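Local coordinates for putative uronate isomerase (Thermotoga maritima, PDB 4NAR), which is of unproven function, although it probably belongs with the lactate racemase-like proteins and may act as a racemase or isomerase, at residues K30-V35 with K62-L67; V34-Y39 with E79-K84; H97-F102 with K133-L138. One frame throughout, in Å; residues are numbered along the deposited sequence.

Contact 1. Residues K30-V35 with K62-L67; sequences KKVLVV and KEFHTL
F64 and V34 meet because the phenylalanine sets CG anti to its backbone N (chi1 -172°), while V34 turns CG1 anti to its own N and leaves CG2 to the ring. V34 CG2 touches F64 CZ at 3.5 Å, and V32, lying side by side with the phenylalanine, brings CG1 to 3.9 Å from F64 CD2. The reverse face of this sheet region carries K31, L33 and V35 beside E63, H65 and L67. Here H65 NE2 donates to E63 OE1 at 3.2 Å in a nearly straight bond (173°), which lies in the imidazole plane and uses the anti lone pair of the carboxylate. K31 runs alongside E63, its CE 3.6 Å from E63 OE1; its ammonium pairs with D141, and K31 NZ lies 4.3 Å from E63 OE1, beyond a salt bridge. Farther along, V35 CG2 rests on L67 CB at 4.0 Å. A parallel ladder joins the backbones: V32 N to E63 O, H65 N to V32 O, V34 N to H65 O and L67 N to V34 O. The two strands and helix 45-58 between them form a beta-alpha-beta unit. The face of V32, V34 and F64 is apolar, with T66 as its polar member, and lies against that helix through Y53; on the other, E63 accepts from H65 NE2 and would probably make the ring's other nitrogen, which bonds H97, more electron-rich.

Contact 2. Residues V34-Y39 with E79-K84; sequences VVHTDY and EEFEKK
K84 contributes the largest buried surface, reaching from its helix across T37 to the backbone of D38. Its CG stands anti to the backbone N (chi1 173°), and the chain then bends at each further torsion. K84 NZ donates to D38 O at 2.7 Å from above the carbonyl plane, and R41 O accepts from the same ammonium. On the way K84 CE passes T37 OG1 at a doubtfully short distance, while that hydroxyl is bonded to D43. An alanine in place of K84 would probably leave the carbonyl oxygens of D38 and R41 without their common ammonium and open a gap beside T37. H36, next in buried surface, presents the edge of its imidazole to F81: H36 NE2 lies 3.5 Å from F81 CE1, rim to rim, with the planes 84° apart. Both ring nitrogens have partners, since H36 ND1 donates to T37 O at 2.8 Å and H36 NE2 pairs with the hydroxyl of T66. Y39 lies side by side with E80, pointing the same way, and E80 OE1 comes to 3.8 Å from Y39 CB. The carboxylate of E80 accepts from K77 N through OE2 and forms a salt bridge through OE1 with R74, whose cation in turn meets the Y39 ring. The contact thus lays helix 78-85 against H36 and the loop that follows strand 31-36, next to strand 63-68, with T45 of helix 45-58 touching both T37 and K84.

Contact 3. Residues H97-F102 with K133-L138; sequences HNHEFF and KVNRLL
An Asx turn where strand 130-135 passes into a 3-10 segment presents N135 to H99. N135 OD1 accepts from L137 N at 3.0 Å, in the carboxamide plane and on a lone pair, and this holds the amide at a fixed rotation. Its other end is then directed at the histidine: N135 ND2 donates to H99 ND1 at 3.0 Å, almost straight (170°), with the donor in the imidazole plane and the acceptor in the amide plane. The two side chains slide past each other in opposite directions, ring and amide 47° apart. A water accepts a second bond from N135 ND2 at 3.0 Å and passes hydrogens to N98 O and to E100 OE2, so the amide nitrogen is gripped twice and the loop backbone is tied to the turn. H99 keeps CG anti to its backbone N (chi1 178°), and its NE2 reaches the carbonyl oxygen of A171; the ring is thereby bonded at both nitrogens, with F101 N lying over the centre of one face.

Beside H97, the ring whose NE2 bonds H65, the contact is of another kind: L137 CD1 sits over one face of the imidazole in a CH-pi contact, 4.2 Å from the ring centroid and offset toward the rim. The loop leaves strand 94-97, one of the outermost strands of the large mixed sheet, and here meets the two-stranded antiparallel sheet of 107-113 and 130-135, with L67 of strand 63-68 packed against H99, N135 and L137.

Contact 1 and contact 2 share strand 31-36. The first joins it to strand 63-68 within the sheet, chiefly by backbone bonds. The second, the most deeply buried of the three, sets its end against a helix through side chains, with one lysine bonding to main-chain oxygen. Contact 3, partly exposed like contact 1, buries the least surface and joins an irregular loop to a strand end through an amide, an imidazole and a water. All three touch one another: a histidine pair links contacts 1 and 3, a threonine and a histidine link contacts 1 and 2, and F81 of contact 2 packs against the loop of contact 3.

Contact 1. Residues K30-V35 with K62-L67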
loop_
_atom_site.group_PDB
_atom_site.type_symbol
_atom_site.label_atom_id
_atom_site.label_comp_id
_atom_site.label_asym_id
_atom_site.label_seq_id
_atom_site.Cartn_x
_atom_site.Cartn_y
_atom_site.Cartn_z
ATOM N N LYS A 30 -23.499 -12.825 15.628
ATOM C CA LYS A 30 -23.571 -14.118 14.967
ATOM C C LYS A 30 -22.725 -14.067 13.696
ATOM O O LYS A 30 -21.919 -14.959 13.469
ATOM C CB LYS A 30 -25.018 -14.573 14.701
ATOM C CG LYS A 30 -26.029 -13.449 14.628
ATOM C CD LYS A 30 -27.473 -13.961 14.683
ATOM C CE LYS A 30 -27.914 -14.593 13.365
ATOM N NZ LYS A 30 -29.276 -14.129 12.942
ATOM N N LYS A 31 -22.884 -13.000 12.909
ATOM C CA LYS A 31 -22.156 -12.803 11.649
ATOM C C LYS A 31 -21.188 -11.609 11.738
ATOM O O LYS A 31 -21.604 -10.472 12.005
ATOM C CB LYS A 31 -23.150 -12.557 10.507
ATOM C CG LYS A 31 -23.439 -13.737 9.593
ATOM C CD LYS A 31 -23.161 -13.319 8.146
ATOM C CE LYS A 31 -24.162 -13.891 7.148
ATOM N NZ LYS A 31 -23.857 -13.372 5.769
ATOM N N VAL A 32 -19.907 -11.871 11.485
ATOM C CA VAL A 32 -18.856 -10.867 11.577
ATOM C C VAL A 32 -17.989 -10.871 10.305
ATOM O O VAL A 32 -17.816 -11.912 9.671
ATOM C CB VAL A 32 -17.987 -11.157 12.825
ATOM C CG1 VAL A 32 -16.498 -11.036 12.540
ATOM C CG2 VAL A 32 -18.410 -10.284 13.997
ATOM N N LEU A 33 -17.459 -9.708 9.921
ATOM C CA LEU A 33 -16.535 -9.625 8.789
ATOM C C LEU A 33 -15.209 -9.014 9.222
ATOM O O LEU A 33 -15.180 -7.948 9.870
ATOM C CB LEU A 33 -17.132 -8.793 7.643
ATOM C CG LEU A 33 -16.263 -8.525 6.399
ATOM C CD1 LEU A 33 -15.878 -9.826 5.696
ATOM C CD2 LEU A 33 -16.958 -7.590 5.416
ATOM N N VAL A 34 -14.112 -9.682 8.861
ATOM C CA VAL A 34 -12.787 -9.141 9.121
ATOM C C VAL A 34 -12.086 -8.830 7.807
ATOM O O VAL A 34 -11.779 -9.733 7.015
ATOM C CB VAL A 34 -11.909 -10.084 9.999
ATOM C CG1 VAL A 34 -10.496 -9.502 10.179
ATOM C CG2 VAL A 34 -12.566 -10.317 11.350
ATOM N N VAL A 35 -11.846 -7.539 7.583
ATOM C CA VAL A 35 -11.091 -7.060 6.433
ATOM C C VAL A 35 -9.626 -6.893 6.869
ATOM O O VAL A 35 -9.343 -6.222 7.876
ATOM C CB VAL A 35 -11.692 -5.729 5.885
ATOM C CG1 VAL A 35 -10.897 -5.226 4.692
ATOM C CG2 VAL A 35 -13.166 -5.922 5.486
ATOM N N LYS A 62 -21.461 -17.039 15.205
ATOM C CA LYS A 62 -21.889 -18.082 14.274
ATOM C C LYS A 62 -21.050 -18.119 12.985
ATOM O O LYS A 62 -20.710 -19.187 12.471
ATOM C CB LYS A 62 -23.370 -17.915 13.936
ATOM C CG LYS A 62 -24.297 -18.064 15.144
ATOM C CD LYS A 62 -24.199 -19.471 15.742
ATOM C CE LYS A 62 -24.170 -19.439 17.274
ATOM N NZ LYS A 62 -23.308 -20.543 17.823
ATOM N N GLU A 63 -20.706 -16.943 12.475
ATOM C CA GLU A 63 -20.044 -16.838 11.183
ATOM C C GLU A 63 -18.921 -15.797 11.164
ATOM O O GLU A 63 -19.137 -14.611 11.444
ATOM C CB GLU A 63 -21.074 -16.495 10.125
ATOM C CG GLU A 63 -21.135 -17.490 9.018
ATOM C CD GLU A 63 -22.532 -17.638 8.464
ATOM O OE1 GLU A 63 -22.762 -17.231 7.299
ATOM O OE2 GLU A 63 -23.398 -18.168 9.196
ATOM N N PHE A 64 -17.727 -16.254 10.817
ATOM C CA PHE A 64 -16.538 -15.419 10.818
ATOM C C PHE A 64 -16.026 -15.358 9.384
ATOM O O PHE A 64 -15.353 -16.281 8.906
ATOM C CB PHE A 64 -15.492 -16.045 11.741
ATOM C CG PHE A 64 -14.283 -15.184 11.977
ATOM C CD1 PHE A 64 -13.141 -15.327 11.188
ATOM C CD2 PHE A 64 -14.281 -14.238 13.007
ATOM C CE1 PHE A 64 -12.009 -14.521 11.422
ATOM C CE2 PHE A 64 -13.166 -13.429 13.251
ATOM C CZ PHE A 64 -12.025 -13.570 12.468
ATOM N N HIS A 65 -16.386 -14.291 8.685
ATOM C CA HIS A 65 -15.967 -14.097 7.306
ATOM C C HIS A 65 -14.740 -13.185 7.241
ATOM O O HIS A 65 -14.596 -12.258 8.044
ATOM C CB HIS A 65 -17.113 -13.496 6.506
ATOM C CG HIS A 65 -18.261 -14.441 6.294
ATOM N ND1 HIS A 65 -18.484 -15.082 5.093
ATOM C CD2 HIS A 65 -19.250 -14.842 7.124
ATOM C CE1 HIS A 65 -19.561 -15.840 5.195
ATOM N NE2 HIS A 65 -20.044 -15.717 6.415
ATOM N N THR A 66 -13.840 -13.441 6.294
ATOM C CA THR A 66 -12.710 -12.536 6.100
ATOM C C THR A 66 -12.604 -12.050 4.665
ATOM O O THR A 66 -13.049 -12.733 3.739
ATOM C CB THR A 66 -11.359 -13.145 6.574
ATOM O OG1 THR A 66 -10.636 -13.693 5.450
ATOM C CG2 THR A 66 -11.603 -14.202 7.681
ATOM N N LEU A 67 -12.027 -10.861 4.491
ATOM C CA LEU A 67 -11.891 -10.247 3.176
ATOM C C LEU A 67 -10.467 -9.728 3.054
ATOM O O LEU A 67 -9.984 -8.925 3.878
ATOM C CB LEU A 67 -12.878 -9.080 2.990
ATOM C CG LEU A 67 -13.550 -8.789 1.632
ATOM C CD1 LEU A 67 -13.924 -7.323 1.551
ATOM C CD2 LEU A 67 -12.730 -9.200 0.405
#

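Contact 2. Residues V34-Y39 with E79-K84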
loop_
_atom_site.group_PDB
_atom_site.type_symbol
_atom_site.label_atom_id
_atom_site.label_comp_id
_atom_site.label_asym_id
_atom_site.label_seq_id
_atom_site.Cartn_x
_atom_site.Cartn_y
_atom_site.Cartn_z
ATOM N N VAL A 34 -14.112 -9.682 8.861
ATOM C CA VAL A 34 -12.787 -9.141 9.121
ATOM C C VAL A 34 -12.086 -8.830 7.807
ATOM O O VAL A 34 -11.779 -9.733 7.015
ATOM C CB VAL A 34 -11.909 -10.084 9.999
ATOM C CG1 VAL A 34 -10.496 -9.502 10.179
ATOM C CG2 VAL A 34 -12.566 -10.317 11.350
ATOM N N VAL A 35 -11.846 -7.539 7.583
ATOM C CA VAL A 35 -11.091 -7.060 6.433
ATOM C C VAL A 35 -9.626 -6.893 6.869
ATOM O O VAL A 35 -9.343 -6.222 7.876
ATOM C CB VAL A 35 -11.692 -5.729 5.885
ATOM C CG1 VAL A 35 -10.897 -5.226 4.692
ATOM C CG2 VAL A 35 -13.166 -5.922 5.486
ATOM N N HIS A 36 -8.703 -7.518 6.129
ATOM C CA HIS A 36 -7.296 -7.589 6.530
ATOM C C HIS A 36 -6.356 -7.279 5.367
ATOM O O HIS A 36 -6.770 -7.294 4.201
ATOM C CB HIS A 36 -6.955 -8.989 7.078
ATOM C CG HIS A 36 -7.278 -10.105 6.119
ATOM N ND1 HIS A 36 -6.393 -10.543 5.160
ATOM C CD2 HIS A 36 -8.403 -10.851 5.974
ATOM C CE1 HIS A 36 -6.960 -11.515 4.455
ATOM N NE2 HIS A 36 -8.172 -11.720 4.930
ATOM N N THR A 37 -5.090 -7.019 5.707
ATOM C CA THR A 37 -4.025 -6.793 4.732
ATOM C C THR A 37 -3.643 -8.116 4.062
ATOM O O THR A 37 -4.053 -9.206 4.518
ATOM C CB THR A 37 -2.771 -6.171 5.414
ATOM O OG1 THR A 37 -2.257 -7.071 6.409
ATOM C CG2 THR A 37 -3.116 -4.832 6.084
ATOM N N ASP A 38 -2.853 -8.039 2.990
ATOM C CA ASP A 38 -2.529 -9.252 2.231
ATOM C C ASP A 38 -1.085 -9.710 2.484
ATOM O O ASP A 38 -0.397 -9.135 3.342
ATOM C CB ASP A 38 -2.821 -9.082 0.732
ATOM C CG ASP A 38 -1.957 -8.006 0.085
ATOM O OD1 ASP A 38 -1.190 -7.356 0.837
ATOM O OD2 ASP A 38 -2.052 -7.802 -1.161
ATOM N N TYR A 39 -0.643 -10.734 1.739
ATOM C CA TYR A 39 0.683 -11.356 1.930
ATOM C C TYR A 39 1.788 -10.305 1.773
ATOM O O TYR A 39 2.937 -10.514 2.183
ATOM C CB TYR A 39 0.900 -12.489 0.907
ATOM C CG TYR A 39 1.138 -11.971 -0.505
ATOM C CD1 TYR A 39 0.068 -11.636 -1.335
ATOM C CD2 TYR A 39 2.436 -11.780 -0.997
ATOM C CE1 TYR A 39 0.278 -11.139 -2.608
ATOM C CE2 TYR A 39 2.653 -11.281 -2.273
ATOM C CZ TYR A 39 1.571 -10.966 -3.077
ATOM O OH TYR A 39 1.773 -10.463 -4.353
ATOM N N GLU A 79 -4.000 -21.135 2.221
ATOM C CA GLU A 79 -2.897 -21.270 3.160
ATOM C C GLU A 79 -2.344 -19.905 3.602
ATOM O O GLU A 79 -2.016 -19.716 4.774
ATOM C CB GLU A 79 -1.800 -22.167 2.577
ATOM C CG GLU A 79 -0.408 -21.672 2.850
ATOM C CD GLU A 79 0.167 -20.898 1.676
ATOM O OE1 GLU A 79 -0.262 -21.150 0.525
ATOM O OE2 GLU A 79 1.058 -20.047 1.901
ATOM N N GLU A 80 -2.275 -18.952 2.676
ATOM C CA GLU A 80 -1.817 -17.600 3.005
ATOM C C GLU A 80 -2.770 -16.852 3.958
ATOM O O GLU A 80 -2.311 -16.072 4.801
ATOM C CB GLU A 80 -1.572 -16.777 1.733
ATOM C CG GLU A 80 -0.515 -17.357 0.808
ATOM C CD GLU A 80 -0.332 -16.517 -0.446
ATOM O OE1 GLU A 80 0.769 -15.948 -0.612
ATOM O OE2 GLU A 80 -1.282 -16.419 -1.267
ATOM N N PHE A 81 -4.082 -17.076 3.824
ATOM C CA PHE A 81 -5.043 -16.509 4.779
ATOM C C PHE A 81 -4.737 -17.047 6.166
ATOM O O PHE A 81 -4.735 -16.300 7.149
ATOM C CB PHE A 81 -6.498 -16.884 4.442
ATOM C CG PHE A 81 -7.107 -16.092 3.299
ATOM C CD1 PHE A 81 -7.767 -14.878 3.533
ATOM C CD2 PHE A 81 -7.064 -16.579 1.993
ATOM C CE1 PHE A 81 -8.357 -14.148 2.471
ATOM C CE2 PHE A 81 -7.650 -15.854 0.922
ATOM C CZ PHE A 81 -8.292 -14.646 1.161
ATOM N N GLU A 82 -4.510 -18.359 6.239
ATOM C CA GLU A 82 -4.177 -19.021 7.493
ATOM C C GLU A 82 -2.964 -18.379 8.144
ATOM O O GLU A 82 -3.000 -18.044 9.327
ATOM C CB GLU A 82 -3.880 -20.499 7.262
ATOM C CG GLU A 82 -5.054 -21.306 6.733
ATOM C CD GLU A 82 -4.728 -22.787 6.614
ATOM O OE1 GLU A 82 -4.297 -23.219 5.527
ATOM O OE2 GLU A 82 -4.905 -23.524 7.606
ATOM N N LYS A 83 -1.893 -18.211 7.368
ATOM C CA LYS A 83 -0.683 -17.583 7.877
ATOM C C LYS A 83 -0.961 -16.156 8.345
ATOM O O LYS A 83 -0.518 -15.750 9.425
ATOM C CB LYS A 83 0.448 -17.609 6.833
ATOM C CG LYS A 83 1.676 -16.768 7.245
ATOM C CD LYS A 83 2.984 -17.247 6.618
ATOM C CE LYS A 83 3.054 -16.956 5.109
ATOM N NZ LYS A 83 4.404 -17.282 4.530
ATOM N N LYS A 84 -1.700 -15.401 7.540
ATOM C CA LYS A 84 -1.983 -13.997 7.851
ATOM C C LYS A 84 -2.840 -13.825 9.107
ATOM O O LYS A 84 -2.628 -12.902 9.908
ATOM C CB LYS A 84 -2.677 -13.322 6.661
ATOM C CG LYS A 84 -3.166 -11.918 6.949
ATOM C CD LYS A 84 -2.029 -11.036 7.443
ATOM C CE LYS A 84 -1.725 -9.969 6.431
ATOM N NZ LYS A 84 -0.420 -10.129 5.814
#

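Contact 3. Residues H97-F102 with K133-L138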
loop_
_atom_site.group_PDB
_atom_site.type_symbol
_atom_site.label_atom_id
_atom_site.label_comp_id
_atom_site.label_asym_id
_atom_site.label_seq_id
_atom_site.Cartn_x
_atom_site.Cartn_y
_atom_site.Cartn_z
ATOM N N HIS A 97 -12.336 -14.842 2.031
ATOM C CA HIS A 97 -12.721 -14.319 0.723
ATOM C C HIS A 97 -11.569 -13.507 0.130
ATOM O O HIS A 97 -10.919 -12.707 0.817
ATOM C CB HIS A 97 -13.984 -13.433 0.791
ATOM C CG HIS A 97 -15.172 -14.095 1.440
ATOM N ND1 HIS A 97 -16.078 -14.845 0.731
ATOM C CD2 HIS A 97 -15.592 -14.094 2.730
ATOM C CE1 HIS A 97 -17.020 -15.293 1.560
ATOM N NE2 HIS A 97 -16.747 -14.854 2.768
ATOM N N ASN A 98 -11.312 -13.720 -1.153
ATOM C CA ASN A 98 -10.493 -12.773 -1.884
ATOM C C ASN A 98 -11.370 -11.608 -2.362
ATOM O O ASN A 98 -12.599 -11.754 -2.530
ATOM C CB ASN A 98 -9.792 -13.436 -3.078
ATOM C CG ASN A 98 -8.501 -14.132 -2.685
ATOM O OD1 ASN A 98 -7.469 -13.488 -2.462
ATOM N ND2 ASN A 98 -8.550 -15.459 -2.597
ATOM N N HIS A 99 -10.738 -10.453 -2.553
ATOM C CA HIS A 99 -11.399 -9.313 -3.189
ATOM C C HIS A 99 -11.362 -9.563 -4.705
ATOM O O HIS A 99 -10.511 -10.313 -5.178
ATOM C CB HIS A 99 -10.686 -8.003 -2.805
ATOM C CG HIS A 99 -11.274 -6.784 -3.453
ATOM N ND1 HIS A 99 -12.623 -6.588 -3.593
ATOM C CD2 HIS A 99 -10.663 -5.687 -3.991
ATOM C CE1 HIS A 99 -12.839 -5.423 -4.204
ATOM N NE2 HIS A 99 -11.666 -4.868 -4.444
ATOM N N GLU A 100 -12.296 -8.969 -5.453
ATOM C CA GLU A 100 -12.332 -9.094 -6.918
ATOM C C GLU A 100 -12.357 -7.705 -7.556
ATOM O O GLU A 100 -13.374 -7.261 -8.099
ATOM C CB GLU A 100 -13.552 -9.895 -7.365
ATOM C CG GLU A 100 -13.671 -11.250 -6.709
ATOM C CD GLU A 100 -15.086 -11.788 -6.783
ATOM O OE1 GLU A 100 -15.426 -12.378 -7.848
ATOM O OE2 GLU A 100 -15.852 -11.611 -5.789
ATOM N N PHE A 101 -11.209 -7.042 -7.470
ATOM C CA PHE A 101 -11.026 -5.640 -7.833
ATOM C C PHE A 101 -11.561 -5.359 -9.239
ATOM O O PHE A 101 -12.156 -4.300 -9.508
ATOM C CB PHE A 101 -9.517 -5.343 -7.771
ATOM C CG PHE A 101 -9.162 -3.895 -7.912
ATOM C CD1 PHE A 101 -9.048 -3.311 -9.165
ATOM C CD2 PHE A 101 -8.910 -3.119 -6.792
ATOM C CE1 PHE A 101 -8.708 -1.964 -9.307
ATOM C CE2 PHE A 101 -8.561 -1.783 -6.920
ATOM C CZ PHE A 101 -8.465 -1.201 -8.185
ATOM N N PHE A 102 -11.333 -6.318 -10.136
ATOM C CA PHE A 102 -11.608 -6.098 -11.554
ATOM C C PHE A 102 -12.939 -6.695 -11.972
ATOM O O PHE A 102 -13.230 -6.749 -13.158
ATOM C CB PHE A 102 -10.503 -6.724 -12.411
ATOM C CG PHE A 102 -9.129 -6.167 -12.141
ATOM C CD1 PHE A 102 -8.684 -5.012 -12.787
ATOM C CD2 PHE A 102 -8.271 -6.810 -11.247
ATOM C CE1 PHE A 102 -7.395 -4.497 -12.532
ATOM C CE2 PHE A 102 -6.986 -6.304 -10.979
ATOM C CZ PHE A 102 -6.549 -5.145 -11.620
ATOM N N LYS A 133 -17.068 2.336 -6.159
ATOM C CA LYS A 133 -17.547 0.959 -6.093
ATOM C C LYS A 133 -16.635 0.105 -5.216
ATOM O O LYS A 133 -15.412 0.033 -5.452
ATOM C CB LYS A 133 -17.625 0.357 -7.497
ATOM C CG LYS A 133 -18.475 1.156 -8.465
ATOM C CD LYS A 133 -18.463 0.505 -9.831
ATOM C CE LYS A 133 -18.973 1.461 -10.902
ATOM N NZ LYS A 133 -18.229 1.247 -12.180
ATOM N N VAL A 134 -17.227 -0.543 -4.212
ATOM C CA VAL A 134 -16.457 -1.352 -3.282
ATOM C C VAL A 134 -17.089 -2.735 -3.114
ATOM O O VAL A 134 -18.262 -2.938 -3.499
ATOM C CB VAL A 134 -16.324 -0.643 -1.919
ATOM C CG1 VAL A 134 -15.457 0.599 -2.076
ATOM C CG2 VAL A 134 -17.704 -0.275 -1.377
ATOM N N ASN A 135 -16.307 -3.675 -2.566
ATOM C CA ASN A 135 -16.754 -5.059 -2.434
ATOM C C ASN A 135 -18.124 -5.082 -1.788
ATOM O O ASN A 135 -18.338 -4.397 -0.767
ATOM C CB ASN A 135 -15.800 -5.891 -1.572
ATOM C CG ASN A 135 -15.991 -7.383 -1.792
ATOM O OD1 ASN A 135 -17.024 -7.942 -1.434
ATOM N ND2 ASN A 135 -15.005 -8.026 -2.422
ATOM N N ARG A 136 -19.053 -5.840 -2.370
ATOM C CA ARG A 136 -20.439 -5.791 -1.899
ATOM C C ARG A 136 -20.592 -6.431 -0.515
ATOM O O ARG A 136 -21.600 -6.204 0.169
ATOM C CB ARG A 136 -21.401 -6.403 -2.918
ATOM C CG ARG A 136 -20.969 -7.764 -3.413
ATOM C CD ARG A 136 -22.035 -8.361 -4.315
ATOM N NE ARG A 136 -22.352 -9.725 -3.889
ATOM C CZ ARG A 136 -23.493 -10.090 -3.309
ATOM N NH1 ARG A 136 -24.459 -9.200 -3.099
ATOM N NH2 ARG A 136 -23.674 -11.358 -2.953
ATOM N N LEU A 137 -19.576 -7.186 -0.090
ATOM C CA LEU A 137 -19.567 -7.754 1.263
ATOM C C LEU A 137 -19.767 -6.719 2.366
ATOM O O LEU A 137 -20.425 -7.007 3.367
ATOM C CB LEU A 137 -18.296 -8.556 1.541
ATOM C CG LEU A 137 -18.317 -10.052 1.204
ATOM C CD1 LEU A 137 -16.888 -10.584 1.266
ATOM C CD2 LEU A 137 -19.212 -10.830 2.172
ATOM N N LEU A 138 -19.218 -5.517 2.182
ATOM C CA LEU A 138 -19.425 -4.434 3.147
ATOM C C LEU A 138 -20.879 -4.181 3.522
ATOM O O LEU A 138 -21.141 -3.644 4.600
ATOM C CB LEU A 138 -18.829 -3.123 2.645
ATOM C CG LEU A 138 -17.307 -3.105 2.711
ATOM C CD1 LEU A 138 -16.817 -1.692 2.424
ATOM C CD2 LEU A 138 -16.811 -3.625 4.068
HETATM O O HOH W 1 -15.223 -10.958 -3.209
#